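Long-range contact in R.MvaI (Kocuria varians, PDB 2OA9), which cleaves DNA as a monomeric restriction endonuclease that recognises its target sequence asymmetrically, probably with the help of metal ions: residues F152-Q156 with V195-C199. Coordinates in Å, arbitrary orientation, origin at the centre of the assembly. Numbering follows the deposited sequence.
Sequences FDSLQ and VQSLC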
loop_
_atom_site.group_PDB
_atom_site.type_symbol
_atom_site.label_atom_id
_atom_site.label_comp_id
_atom_site.label_asym_id
_atom_site.label_seq_id
_atom_site.Cartn_x
_atom_site.Cartn_y
_atom_site.Cartn_z
ATOM N N PHE A 152 9.000 14.191 4.793
ATOM C CA PHE A 152 8.007 14.207 3.727
ATOM C C PHE A 152 8.676 13.942 2.371
ATOM O O PHE A 152 8.105 13.269 1.536
ATOM C CB PHE A 152 7.281 15.560 3.629
ATOM C CG PHE A 152 6.124 15.776 4.608
ATOM C CD1 PHE A 152 5.190 16.779 4.370
ATOM C CD2 PHE A 152 5.978 15.008 5.740
ATOM C CE1 PHE A 152 4.145 17.005 5.249
ATOM C CE2 PHE A 152 4.960 15.247 6.627
ATOM C CZ PHE A 152 4.030 16.229 6.386
ATOM N N ASP A 153 9.876 14.480 2.146
ATOM C CA ASP A 153 10.535 14.299 0.849
ATOM C C ASP A 153 10.870 12.838 0.585
ATOM O O ASP A 153 10.751 12.374 -0.544
ATOM C CB ASP A 153 11.803 15.177 0.762
ATOM C CG ASP A 153 11.466 16.646 0.585
ATOM O OD1 ASP A 153 12.389 17.487 0.630
ATOM O OD2 ASP A 153 10.293 17.048 0.402
ATOM N N SER A 154 11.263 12.108 1.620
ATOM C CA SER A 154 11.566 10.697 1.472
ATOM C C SER A 154 10.315 9.927 1.085
ATOM O O SER A 154 10.376 9.015 0.271
ATOM C CB SER A 154 12.214 10.110 2.722
ATOM O OG SER A 154 11.310 9.893 3.801
ATOM N N LEU A 155 9.200 10.285 1.705
ATOM C CA LEU A 155 7.944 9.597 1.449
ATOM C C LEU A 155 7.447 9.932 0.069
ATOM O O LEU A 155 6.954 9.067 -0.634
ATOM C CB LEU A 155 6.896 9.958 2.515
ATOM C CG LEU A 155 7.286 9.524 3.930
ATOM C CD1 LEU A 155 6.221 10.049 4.872
ATOM C CD2 LEU A 155 7.496 8.029 4.087
ATOM N N GLN A 156 7.602 11.188 -0.330
ATOM C CA GLN A 156 7.281 11.613 -1.684
ATOM C C GLN A 156 8.070 10.840 -2.740
ATOM O O GLN A 156 7.497 10.392 -3.738
ATOM C CB GLN A 156 7.566 13.095 -1.848
ATOM C CG GLN A 156 7.166 13.619 -3.209
ATOM C CD GLN A 156 6.342 14.874 -3.091
ATOM O OE1 GLN A 156 5.125 14.800 -3.013
ATOM N NE2 GLN A 156 7.007 16.033 -3.032
ATOM N N VAL A 195 1.743 12.893 -0.870
ATOM C CA VAL A 195 2.248 12.759 0.484
ATOM C C VAL A 195 1.294 13.380 1.503
ATOM O O VAL A 195 1.153 12.870 2.581
ATOM C CB VAL A 195 3.717 13.271 0.629
ATOM C CG1 VAL A 195 3.795 14.760 0.435
ATOM C CG2 VAL A 195 4.293 12.799 1.968
ATOM N N GLN A 196 0.639 14.477 1.162
ATOM C CA GLN A 196 -0.313 15.101 2.071
ATOM C C GLN A 196 -1.484 14.175 2.378
ATOM O O GLN A 196 -1.925 14.085 3.519
ATOM C CB GLN A 196 -0.831 16.420 1.500
ATOM C CG GLN A 196 0.184 17.528 1.554
ATOM C CD GLN A 196 1.227 17.416 0.448
ATOM O OE1 GLN A 196 1.000 16.760 -0.586
ATOM N NE2 GLN A 196 2.376 18.054 0.664
ATOM N N SER A 197 -1.967 13.465 1.360
ATOM C CA SER A 197 -3.087 12.544 1.554
ATOM C C SER A 197 -2.627 11.330 2.362
ATOM O O SER A 197 -3.349 10.817 3.212
ATOM C CB SER A 197 -3.623 12.078 0.212
ATOM O OG SER A 197 -4.328 13.074 -0.462
ATOM N N LEU A 198 -1.405 10.889 2.098
ATOM C CA LEU A 198 -0.822 9.807 2.862
ATOM C C LEU A 198 -0.801 10.139 4.325
ATOM O O LEU A 198 -1.184 9.337 5.157
ATOM C CB LEU A 198 0.594 9.516 2.366
ATOM C CG LEU A 198 1.402 8.496 3.161
ATOM C CD1 LEU A 198 0.915 7.124 2.797
ATOM C CD2 LEU A 198 2.912 8.602 2.910
ATOM N N CYS A 199 -0.312 11.334 4.643
ATOM C CA CYS A 199 -0.208 11.746 6.022
ATOM C C CYS A 199 -1.580 11.967 6.659
ATOM O O CYS A 199 -1.746 11.621 7.815
ATOM C CB CYS A 199 0.631 12.998 6.123
ATOM S SG CYS A 199 2.391 12.707 5.761
#
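Two helices meet here through their first turns, which cross steeply: the axes of the short segments 152-156 and 195-199 pass 10.2 Å apart with 106° between their N-to-C directions. It is an apolar helix-helix packing within a member of the MvaI/BcnI family of PDDEXK nucleases, and it joins the helix that follows strand 143-151 to the one that follows strand 179-192. Each turn closes with its own backbone bond, Q156 N to F152 O (2.8 Å) and C199 N to V195 O (3.0 Å), and the contact between the helices is left to side chains. The CA atoms of Q156 and V195 lie 5.6 Å apart, which leaves room for a short side chain such as valine, whose two methyls spread to two partners: V195 CG2 is 3.9 Å from L155 CB, and V195 CG1 3.7 Å from Q156 OE1. Q156 reaches sideways across the exposed margin, where its polar end is tolerated. Deeper in, the longer leucines bridge the gap, L155 CD1 lying 4.1 Å from L198 CD2; both also touch F73 of strand 69-74. The broad, buried ring of F152 can reach both V195 (F152 CG to V195 CG2, 4.4 Å) and C199. F152 and C199 also touch V132 and I125, the latter a calcium-binding residue in another structure of this enzyme. The compact, polarisable thiol makes an oblique sulfur-aromatic contact, with C199 SG 3.7 Å from F152 CE2.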